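AGR_L_2016p (Agrobacterium tumefaciens, PDB 2GVH) probably hydrolyses the thioester bond of acyl-CoA, releasing coenzyme A and a free carboxylic acid, as a double-hotdog thioesterase. Local coordinates at residues B[32-36]-B[188-192]; B[210-216]-B[253-258]. One frame throughout, in Å; residues are numbered along the deposited sequence.

Interaction 1: B[32-36]-B[188-192]; sequences IDIVF and KAAFV
The rings of F36 and F191 meet at a slant, their planes 59° apart, and the touching atoms are CE2 of F36 and CE2 of F191, 4.1 Å from each other. One face of the F36 ring carries I34 of its own segment, whose CG2 sits 3.8 Å above the plane of that ring and offset toward its rim. The other branch of I34 goes to the helix. Its CG1 stands opposite the carbonyl carbon (chi1 -60°) and carries CD1 into the groove between K188 and F191, where it lies 3.7 Å from CD1 of F191 and 3.8 Å from CG of K188. I34 is thus the hub of the contact, one methyl on the F36 ring and the other against the helix. Beyond it, CG2 of I32 meets CG2 of V192 at 3.8 Å, which extends the apolar seam along the strand. K188 borders this seam on a partly exposed side. Its chain runs past I34 in the opposite direction, and the ammonium ends near I32 O and 3.9 Å from OD1 of D33, a long salt bridge. The other carboxylate oxygen of D33, OD2, has a weak hydrogen bond with H42. The axes of the short segments 32-35 and 188-192 approach to 9.7 Å, at 73°, and no backbone-to-backbone bond spans the gap. Strand 29-35 is an outermost strand, within this chain, of the first five-stranded sheet, bonded through D33 and V35 to strand 89-100. The contact joins it to the central helix of the second hotdog unit, as tandem hotdog units pack in one chain. M162, on strand 160-165 of the second unit, touches both I32 and V192, while F36 reaches N41 of the second subunit.

Interaction 2: B[210-216]-B[253-258]; sequences IDFARAI and HITATG
A classic beta bulge in strand 252-264, where T255 and A256 both face L242, forms the centre of this contact with the chain that leaves strand 202-211. The carbonyl of T255 turns toward the departing segment and takes the one hydrogen bond between the two: A213 N to T255 O, 2.7 Å and nearly straight at 174°. The same oxygen also receives a CA-H...O contact from F212 CA at 3.4 Å. The T255 side chain is buried. Its CG2, anti to the backbone N (OG1 at chi1 -73°), comes in at the edge of the F212 ring, 3.9 Å from CD1 of F212, and also meets I216 CD1 at 3.7 Å. A256 CB approaches the F212 ring obliquely and packs against CG2 of I210. At the far end R214 bends at its third torsion and crosses H253 at about a right angle. Its CD lies 3.4 Å from H253 ND1, and that nitrogen sits over one face of the guanidinium, whose plane is 26° from the imidazole. The F212 and A256 side chains touch helix 179-198, at I183 and M186. I210 and D211 pair antiparallel with a strand of the second subunit, continuing the sheet across the interface, an arrangement characteristic of hotdog-fold thioesterases, whose curved antiparallel sheet wraps round a long central helix.

From the N terminus, strand 29-35 enters the first five-stranded sheet; the rest of that unit and then strand 160-165, which begins the second sheet, come before helix 179-198. Interaction 1 closes this long loop of 151 residues, tying an outermost strand of one hotdog unit to the central helix of the other. The helix leads straight into strand 202-211, where interaction 2 opens. Its much shorter loop, 36 residues long and holding two long strands, closes at strand 252-264 within the second sheet. The two contacts lie in series, neither nesting nor crossing, with centres about 20 Å apart: one joins the two units, the other joins the end of strand 202-211 and the chain beyond it to strand 252-264.

Interaction 1: B[32-36]-B[188-192]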
loop_
_atom_site.group_PDB
_atom_site.type_symbol
_atom_site.label_atom_id
_atom_site.label_comp_id
_atom_site.label_asym_id
_atom_site.label_seq_id
_atom_site.Cartn_x
_atom_site.Cartn_y
_atom_site.Cartn_z
ATOM N N ILE B 32 -14.888 -4.994 -5.731
ATOM C CA ILE B 32 -15.459 -3.684 -5.688
ATOM C C ILE B 32 -14.505 -2.716 -5.031
ATOM O O ILE B 32 -13.986 -2.999 -3.961
ATOM C CB ILE B 32 -16.837 -3.674 -4.978
ATOM C CG1 ILE B 32 -17.866 -4.302 -5.899
ATOM C CG2 ILE B 32 -17.266 -2.277 -4.774
ATOM C CD1 ILE B 32 -19.226 -4.568 -5.320
ATOM N N ASP B 33 -14.257 -1.590 -5.689
ATOM C CA ASP B 33 -13.448 -0.537 -5.116
ATOM C C ASP B 33 -14.190 0.792 -5.091
ATOM O O ASP B 33 -14.933 1.109 -5.990
ATOM C CB ASP B 33 -12.167 -0.384 -5.900
ATOM C CG ASP B 33 -11.099 0.412 -5.130
ATOM O OD1 ASP B 33 -11.254 0.641 -3.891
ATOM O OD2 ASP B 33 -10.097 0.823 -5.770
ATOM N N ILE B 34 -13.995 1.569 -4.052
ATOM C CA ILE B 34 -14.619 2.890 -3.958
ATOM C C ILE B 34 -13.665 3.989 -4.325
ATOM O O ILE B 34 -12.574 4.014 -3.812
ATOM C CB ILE B 34 -15.064 3.172 -2.556
ATOM C CG1 ILE B 34 -16.055 2.128 -2.126
ATOM C CG2 ILE B 34 -15.708 4.567 -2.465
ATOM C CD1 ILE B 34 -15.810 1.740 -0.733
ATOM N N VAL B 35 -14.080 4.906 -5.194
ATOM C CA VAL B 35 -13.320 6.157 -5.409
ATOM C C VAL B 35 -14.136 7.285 -4.784
ATOM O O VAL B 35 -15.229 7.578 -5.254
ATOM C CB VAL B 35 -13.130 6.451 -6.919
ATOM C CG1 VAL B 35 -12.436 7.769 -7.143
ATOM C CG2 VAL B 35 -12.371 5.361 -7.586
ATOM N N PHE B 36 -13.621 7.909 -3.742
ATOM C CA PHE B 36 -14.335 9.009 -3.061
ATOM C C PHE B 36 -14.335 10.348 -3.799
ATOM O O PHE B 36 -13.384 10.653 -4.514
ATOM C CB PHE B 36 -13.740 9.247 -1.666
ATOM C CG PHE B 36 -14.113 8.212 -0.670
ATOM C CD1 PHE B 36 -13.357 7.058 -0.525
ATOM C CD2 PHE B 36 -15.235 8.371 0.117
ATOM C CE1 PHE B 36 -13.724 6.061 0.401
ATOM C CE2 PHE B 36 -15.607 7.385 1.042
ATOM C CZ PHE B 36 -14.852 6.236 1.185
ATOM N N LYS B 188 -15.998 -1.734 4.420
ATOM C CA LYS B 188 -16.101 -1.508 2.964
ATOM C C LYS B 188 -17.397 -2.126 2.396
ATOM O O LYS B 188 -18.198 -1.422 1.806
ATOM C CB LYS B 188 -14.891 -2.063 2.243
ATOM C CG LYS B 188 -14.770 -1.578 0.829
ATOM C CD LYS B 188 -13.666 -2.292 0.136
ATOM C CE LYS B 188 -12.801 -1.338 -0.651
ATOM N NZ LYS B 188 -11.657 -2.139 -1.178
ATOM N N ALA B 189 -17.625 -3.417 2.607
ATOM C CA ALA B 189 -18.872 -4.012 2.090
ATOM C C ALA B 189 -20.131 -3.339 2.669
ATOM O O ALA B 189 -21.106 -3.131 1.974
ATOM C CB ALA B 189 -18.901 -5.541 2.293
ATOM N N ALA B 190 -20.092 -2.936 3.926
ATOM C CA ALA B 190 -21.226 -2.238 4.528
ATOM C C ALA B 190 -21.427 -0.858 3.883
ATOM O O ALA B 190 -22.547 -0.405 3.664
ATOM C CB ALA B 190 -21.001 -2.069 5.995
ATOM N N PHE B 191 -20.333 -0.179 3.577
ATOM C CA PHE B 191 -20.434 1.084 2.882
ATOM C C PHE B 191 -21.074 0.902 1.515
ATOM O O PHE B 191 -21.943 1.650 1.140
ATOM C CB PHE B 191 -19.055 1.704 2.732
ATOM C CG PHE B 191 -19.066 2.924 1.904
ATOM C CD1 PHE B 191 -19.154 2.834 0.512
ATOM C CD2 PHE B 191 -19.062 4.167 2.491
ATOM C CE1 PHE B 191 -19.214 3.962 -0.279
ATOM C CE2 PHE B 191 -19.104 5.302 1.702
ATOM C CZ PHE B 191 -19.185 5.202 0.318
ATOM N N VAL B 192 -20.657 -0.122 0.777
ATOM C CA VAL B 192 -21.196 -0.386 -0.544
ATOM C C VAL B 192 -22.712 -0.608 -0.477
ATOM O O VAL B 192 -23.464 0.169 -1.045
ATOM C CB VAL B 192 -20.469 -1.592 -1.208
ATOM C CG1 VAL B 192 -21.269 -2.178 -2.421
ATOM C CG2 VAL B 192 -19.048 -1.212 -1.592
#

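Interaction 2: B[210-216]-B[253-258]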
loop_
_atom_site.group_PDB
_atom_site.type_symbol
_atom_site.label_atom_id
_atom_site.label_comp_id
_atom_site.label_asym_id
_atom_site.label_seq_id
_atom_site.Cartn_x
_atom_site.Cartn_y
_atom_site.Cartn_z
ATOM N N ILE B 210 -18.031 -8.074 17.102
ATOM C CA ILE B 210 -17.684 -9.001 16.036
ATOM C C ILE B 210 -16.813 -10.080 16.621
ATOM O O ILE B 210 -15.770 -9.756 17.214
ATOM C CB ILE B 210 -16.896 -8.298 14.914
ATOM C CG1 ILE B 210 -17.785 -7.267 14.230
ATOM C CG2 ILE B 210 -16.417 -9.326 13.875
ATOM C CD1 ILE B 210 -17.065 -6.397 13.319
ATOM N N ASP B 211 -17.263 -11.334 16.473
ATOM C CA ASP B 211 -16.518 -12.531 16.891
ATOM C C ASP B 211 -15.941 -13.246 15.699
ATOM O O ASP B 211 -16.621 -13.401 14.702
ATOM C CB ASP B 211 -17.423 -13.491 17.662
ATOM C CG ASP B 211 -17.844 -12.930 19.019
ATOM O OD1 ASP B 211 -16.953 -12.604 19.842
ATOM O OD2 ASP B 211 -19.062 -12.816 19.266
ATOM N N PHE B 212 -14.687 -13.670 15.795
ATOM C CA PHE B 212 -14.020 -14.342 14.692
ATOM C C PHE B 212 -13.970 -15.819 14.940
ATOM O O PHE B 212 -13.487 -16.226 15.978
ATOM C CB PHE B 212 -12.600 -13.830 14.528
ATOM C CG PHE B 212 -12.522 -12.494 13.920
ATOM C CD1 PHE B 212 -12.539 -12.355 12.545
ATOM C CD2 PHE B 212 -12.407 -11.349 14.715
ATOM C CE1 PHE B 212 -12.450 -11.079 11.968
ATOM C CE2 PHE B 212 -12.325 -10.096 14.147
ATOM C CZ PHE B 212 -12.357 -9.956 12.777
ATOM N N ALA B 213 -14.438 -16.620 13.984
ATOM C CA ALA B 213 -14.486 -18.089 14.193
ATOM C C ALA B 213 -13.158 -18.745 13.885
ATOM O O ALA B 213 -12.747 -19.637 14.588
ATOM C CB ALA B 213 -15.607 -18.748 13.392
ATOM N N ARG B 214 -12.486 -18.312 12.830
ATOM C CA ARG B 214 -11.129 -18.778 12.553
ATOM C C ARG B 214 -10.306 -17.625 11.995
ATOM O O ARG B 214 -10.844 -16.584 11.677
ATOM C CB ARG B 214 -11.114 -20.021 11.629
ATOM C CG ARG B 214 -11.413 -19.762 10.179
ATOM C CD ARG B 214 -11.415 -21.067 9.329
ATOM N NE ARG B 214 -10.100 -21.553 8.877
ATOM C CZ ARG B 214 -9.288 -20.904 8.036
ATOM N NH1 ARG B 214 -9.616 -19.701 7.548
ATOM N NH2 ARG B 214 -8.124 -21.452 7.695
ATOM N N ALA B 215 -8.998 -17.814 11.917
ATOM C CA ALA B 215 -8.113 -16.803 11.381
ATOM C C ALA B 215 -7.999 -17.034 9.882
ATOM O O ALA B 215 -8.085 -18.186 9.405
ATOM C CB ALA B 215 -6.759 -16.870 12.057
ATOM N N ILE B 216 -7.830 -15.927 9.161
ATOM C CA ILE B 216 -7.718 -15.915 7.700
ATOM C C ILE B 216 -6.256 -15.927 7.296
ATOM O O ILE B 216 -5.478 -15.133 7.813
ATOM C CB ILE B 216 -8.386 -14.640 7.109
ATOM C CG1 ILE B 216 -9.882 -14.693 7.385
ATOM C CG2 ILE B 216 -8.155 -14.532 5.596
ATOM C CD1 ILE B 216 -10.522 -13.369 7.397
ATOM N N HIS B 253 -14.919 -21.270 4.760
ATOM C CA HIS B 253 -15.390 -21.232 6.135
ATOM C C HIS B 253 -15.917 -19.851 6.406
ATOM O O HIS B 253 -15.315 -18.838 5.993
ATOM C CB HIS B 253 -14.265 -21.464 7.129
ATOM C CG HIS B 253 -13.656 -22.821 7.056
ATOM N ND1 HIS B 253 -12.338 -23.023 6.700
ATOM C CD2 HIS B 253 -14.182 -24.050 7.291
ATOM C CE1 HIS B 253 -12.079 -24.318 6.719
ATOM N NE2 HIS B 253 -13.180 -24.961 7.076
ATOM N N ILE B 254 -17.040 -19.815 7.113
ATOM C CA ILE B 254 -17.556 -18.565 7.640
ATOM C C ILE B 254 -16.560 -18.099 8.689
ATOM O O ILE B 254 -16.054 -18.881 9.452
ATOM C CB ILE B 254 -19.003 -18.727 8.183
ATOM C CG1 ILE B 254 -19.530 -17.436 8.833
ATOM C CG2 ILE B 254 -19.111 -19.954 9.126
ATOM C CD1 ILE B 254 -20.103 -16.394 7.835
ATOM N N THR B 255 -16.246 -16.825 8.691
ATOM C CA THR B 255 -15.187 -16.313 9.531
ATOM C C THR B 255 -15.738 -15.370 10.586
ATOM O O THR B 255 -15.315 -15.419 11.737
ATOM C CB THR B 255 -14.153 -15.573 8.666
ATOM O OG1 THR B 255 -13.387 -16.527 7.920
ATOM C CG2 THR B 255 -13.211 -14.729 9.504
ATOM N N ALA B 256 -16.672 -14.509 10.196
ATOM C CA ALA B 256 -17.228 -13.490 11.078
ATOM C C ALA B 256 -18.548 -12.961 10.555
ATOM O O ALA B 256 -18.778 -12.945 9.353
ATOM C CB ALA B 256 -16.232 -12.311 11.244
ATOM N N THR B 257 -19.398 -12.510 11.468
ATOM C CA THR B 257 -20.579 -11.748 11.128
ATOM C C THR B 257 -20.532 -10.422 11.878
ATOM O O THR B 257 -20.225 -10.393 13.062
ATOM C CB THR B 257 -21.832 -12.521 11.521
ATOM O OG1 THR B 257 -21.815 -13.803 10.862
ATOM C CG2 THR B 257 -23.101 -11.743 11.135
ATOM N N GLY B 258 -20.824 -9.320 11.189
ATOM C CA GLY B 258 -20.793 -8.008 11.798
ATOM C C GLY B 258 -22.045 -7.236 11.474
ATOM O O GLY B 258 -22.699 -7.479 10.455
#